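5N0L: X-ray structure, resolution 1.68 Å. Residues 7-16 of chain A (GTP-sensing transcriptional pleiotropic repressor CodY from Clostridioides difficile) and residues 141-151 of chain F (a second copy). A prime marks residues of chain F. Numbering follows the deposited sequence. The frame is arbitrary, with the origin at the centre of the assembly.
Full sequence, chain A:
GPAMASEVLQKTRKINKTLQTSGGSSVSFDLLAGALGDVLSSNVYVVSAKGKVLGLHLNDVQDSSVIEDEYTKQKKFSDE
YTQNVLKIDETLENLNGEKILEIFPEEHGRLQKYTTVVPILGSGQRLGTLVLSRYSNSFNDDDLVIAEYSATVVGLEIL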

# COMPACT_ATOMS: atom_id res chain seq x y z
N GLU A 7 27.35 -24.84 7.55
CA GLU A 7 26.39 -24.47 8.59
C GLU A 7 25.78 -23.12 8.36
O GLU A 7 24.46 -23.00 8.49
CB GLU A 7 26.96 -24.59 10.04
CG GLU A 7 25.81 -24.58 11.07
CD GLU A 7 26.03 -25.35 12.41
OE1 GLU A 7 26.85 -24.75 13.32
OE2 GLU A 7 25.28 -26.43 12.68
N VAL A 8 26.62 -22.12 8.07
CA VAL A 8 26.06 -20.74 7.81
C VAL A 8 25.08 -20.74 6.62
O VAL A 8 24.01 -20.08 6.66
CB VAL A 8 27.08 -19.61 7.66
CG1 VAL A 8 27.99 -19.83 6.41
CG2 VAL A 8 26.45 -18.22 7.58
N LEU A 9 25.40 -21.49 5.57
CA LEU A 9 24.50 -21.58 4.46
C LEU A 9 23.17 -22.30 4.86
O LEU A 9 22.09 -21.86 4.38
CB LEU A 9 25.13 -22.21 3.23
CG LEU A 9 24.32 -22.30 1.95
CD1 LEU A 9 23.74 -20.95 1.51
CD2 LEU A 9 25.21 -22.88 0.81
N GLN A 10 23.26 -23.35 5.65
CA GLN A 10 22.03 -24.13 6.02
C GLN A 10 21.14 -23.26 6.88
O GLN A 10 19.88 -23.34 6.76
CB GLN A 10 22.30 -25.38 6.77
CG GLN A 10 22.98 -26.47 5.91
CD GLN A 10 23.25 -27.77 6.70
OE1 GLN A 10 22.38 -28.23 7.49
NE2 GLN A 10 24.42 -28.38 6.50
N LYS A 11 21.76 -22.50 7.75
CA LYS A 11 20.97 -21.56 8.68
C LYS A 11 20.38 -20.41 7.91
O LYS A 11 19.19 -20.12 8.09
CB LYS A 11 21.80 -21.07 9.79
CG LYS A 11 22.12 -22.13 10.81
CD LYS A 11 23.07 -21.58 11.83
CE LYS A 11 23.29 -22.54 13.03
NZ LYS A 11 24.07 -21.84 14.05
N THR A 12 21.11 -19.80 6.99
CA THR A 12 20.61 -18.81 6.06
C THR A 12 19.43 -19.37 5.29
O THR A 12 18.43 -18.66 5.01
CB THR A 12 21.76 -18.36 5.13
OG1 THR A 12 22.69 -17.61 5.93
CG2 THR A 12 21.25 -17.52 4.08
N ARG A 13 19.53 -20.63 4.86
CA ARG A 13 18.46 -21.22 4.04
C ARG A 13 17.16 -21.37 4.90
O ARG A 13 16.04 -21.19 4.38
CB ARG A 13 18.91 -22.52 3.42
CG ARG A 13 19.61 -22.17 2.11
CD ARG A 13 20.50 -23.37 1.60
NE ARG A 13 21.00 -23.01 0.31
CZ ARG A 13 21.84 -23.80 -0.40
NH1 ARG A 13 22.21 -24.99 0.08
NH2 ARG A 13 22.27 -23.42 -1.61
N LYS A 14 17.31 -21.68 6.17
CA LYS A 14 16.17 -21.76 7.12
C LYS A 14 15.56 -20.43 7.29
O LYS A 14 14.30 -20.33 7.18
CB LYS A 14 16.58 -22.31 8.46
CG LYS A 14 16.70 -23.80 8.49
CD LYS A 14 16.90 -24.40 9.90
CE LYS A 14 17.72 -25.69 9.79
NZ LYS A 14 17.52 -26.62 10.91
N ILE A 15 16.34 -19.43 7.59
CA ILE A 15 15.85 -18.07 7.72
C ILE A 15 15.10 -17.66 6.44
O ILE A 15 13.98 -17.12 6.53
CB ILE A 15 16.93 -17.02 8.03
CG1 ILE A 15 17.64 -17.27 9.36
CG2 ILE A 15 16.42 -15.55 7.93
CD1 ILE A 15 16.84 -17.15 10.62
N ASN A 16 15.68 -17.92 5.25
CA ASN A 16 15.11 -17.46 4.01
C ASN A 16 13.80 -18.18 3.73
O ASN A 16 12.87 -17.57 3.14
CB ASN A 16 16.12 -17.59 2.82
CG ASN A 16 17.29 -16.59 2.93
OD1 ASN A 16 17.24 -15.58 3.69
ND2 ASN A 16 18.36 -16.84 2.12
N ASP F 141 31.30 -14.81 13.64
CA ASP F 141 31.03 -13.98 12.53
C ASP F 141 29.93 -14.49 11.63
O ASP F 141 29.30 -13.64 10.91
CB ASP F 141 32.30 -13.70 11.67
CG ASP F 141 33.30 -12.78 12.34
OD1 ASP F 141 33.11 -12.14 13.38
OD2 ASP F 141 34.42 -12.66 11.77
N ASP F 142 29.70 -15.80 11.56
CA ASP F 142 28.67 -16.34 10.70
C ASP F 142 27.33 -15.98 11.43
O ASP F 142 26.32 -15.77 10.74
CB ASP F 142 28.77 -17.83 10.54
CG ASP F 142 29.93 -18.17 9.53
OD1 ASP F 142 30.14 -17.39 8.56
OD2 ASP F 142 30.52 -19.20 9.70
N ASP F 143 27.39 -16.09 12.71
CA ASP F 143 26.15 -15.71 13.52
C ASP F 143 25.81 -14.26 13.25
O ASP F 143 24.57 -13.90 13.06
CB ASP F 143 26.44 -15.91 14.97
CG ASP F 143 26.52 -17.35 15.41
OD1 ASP F 143 25.94 -18.26 14.79
OD2 ASP F 143 27.31 -17.59 16.36
N LEU F 144 26.82 -13.41 13.22
CA LEU F 144 26.65 -12.00 12.88
C LEU F 144 26.10 -11.76 11.49
O LEU F 144 25.25 -10.84 11.30
CB LEU F 144 27.93 -11.23 13.13
CG LEU F 144 28.52 -11.12 14.54
CD1 LEU F 144 29.67 -10.15 14.73
CD2 LEU F 144 27.34 -10.65 15.49
N VAL F 145 26.55 -12.51 10.47
CA VAL F 145 25.97 -12.43 9.17
C VAL F 145 24.41 -12.61 9.26
O VAL F 145 23.66 -11.78 8.67
CB VAL F 145 26.51 -13.50 8.18
CG1 VAL F 145 25.74 -13.53 6.91
CG2 VAL F 145 27.97 -13.09 7.88
N ILE F 146 24.03 -13.66 9.89
CA ILE F 146 22.57 -14.02 9.98
C ILE F 146 21.82 -12.92 10.75
O ILE F 146 20.72 -12.48 10.28
CB ILE F 146 22.33 -15.39 10.54
CG1 ILE F 146 22.94 -16.52 9.62
CG2 ILE F 146 20.87 -15.70 10.78
CD1 ILE F 146 23.07 -17.79 10.36
N ALA F 147 22.41 -12.51 11.84
CA ALA F 147 21.76 -11.43 12.71
C ALA F 147 21.63 -10.13 11.98
O ALA F 147 20.55 -9.46 11.99
CB ALA F 147 22.51 -11.28 13.98
N GLU F 148 22.65 -9.73 11.24
CA GLU F 148 22.68 -8.46 10.58
C GLU F 148 21.84 -8.44 9.37
O GLU F 148 21.18 -7.37 9.11
CB GLU F 148 24.14 -8.02 10.23
CG GLU F 148 24.87 -7.62 11.51
CD GLU F 148 26.26 -7.01 11.40
OE1 GLU F 148 26.66 -6.66 10.32
OE2 GLU F 148 26.92 -6.81 12.42
N TYR F 149 21.77 -9.52 8.61
CA TYR F 149 20.96 -9.43 7.45
C TYR F 149 19.44 -9.54 7.96
O TYR F 149 18.58 -8.88 7.34
CB TYR F 149 21.38 -10.35 6.34
CG TYR F 149 20.83 -11.69 6.29
CD1 TYR F 149 19.48 -11.91 5.99
CD2 TYR F 149 21.68 -12.80 6.35
CE1 TYR F 149 18.94 -13.16 5.87
CE2 TYR F 149 21.16 -14.09 6.21
CZ TYR F 149 19.77 -14.25 5.97
OH TYR F 149 19.25 -15.52 5.84
N SER F 150 19.24 -10.27 9.05
CA SER F 150 17.84 -10.37 9.63
C SER F 150 17.43 -9.00 10.08
O SER F 150 16.21 -8.58 9.73
CB SER F 150 17.81 -11.38 10.70
OG SER F 150 17.92 -12.71 10.19
N ALA F 151 18.29 -8.29 10.77
CA ALA F 151 17.99 -6.87 11.20
C ALA F 151 17.68 -5.96 10.04
O ALA F 151 16.77 -5.07 10.08
CB ALA F 151 19.12 -6.29 12.02
O HOH W 1 29.65 -22.25 8.39
O HOH W 2 26.36 -20.12 12.06

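Residues 7-16 of chain A and 141-151 of chain F are both helical and run in nearly the same direction, their axes inclined by 19° and approaching to 10.1 Å. The contact buries 438 Å² in total, and no clear direct hydrogen bond crosses it; packing of side chains, with two water bridges near the N-terminal end, accounts for most of what can be seen.

Val8 opens the contact. Its CB lies 3.7 Å from CG of Asp142′, so the branched side chain packs against the carboxylate carbon, while its CG2 reaches CD1 of Ile146′ at 4.4 Å. At this early position in the stretch the backbone N of Val8 donates to water 1 (3.0 Å from Val8 N to the water O), which in turn donates a weak hydrogen bond to OD2 of Asp142′ (3.4 Å from the water O).

Lys11, one turn on, serves the contact with both parts of its side chain. CB packs 3.6 Å from CD1 of Ile146′, and the rest of the chain, extended beyond an m chi1, carries the amine toward the acidic Asp143′. The separation of Lys11 NZ from Asp143′ OD1, 4.1 Å, is too long for a salt bridge, but the charges are complementary and water 2 links these same two atoms through weak hydrogen bonds. Lys11 NZ is also hydrogen-bonded elsewhere in the structure.

Thr12 turns its hydroxyl back onto its own helix, where OG1 donates to Val8 O at 2.9 Å. With its hydroxyl hydrogen used within its own helix, Thr12 can be buried against chain F: OG1 is 3.9 Å from CG1 of Ile146′ and lies at the edge of the Tyr149′ ring, and the methyl CG2 approaches Tyr149′ OH to 3.3 Å.

Ile15 completes the pocket that receives Ile146′, whose side chain inserts as a knob among Val8, Lys11, Thr12 and Ile15. Ile15 CG1 lies 3.9 Å from Ile146′ CG2, and its CG2 packs 4.0 Å from CE1 of Tyr149′ and 3.9 Å from OG of Ser150′. Like Thr12, Ser150′ directs its hydroxyl to its own backbone, OG donating to Ile146′ O at 2.8 Å, which lets a polar residue border this buried apolar patch.

At Asn16 the CA-to-CB bond points sideways, yet the amide end comes nearer to chain F and places OD1 2.9 Å from Tyr149′ OH. The long tyrosine side chain, with chi1 at 89°, thus spans the gap between the helices and brings its polar tip to a buried polar residue.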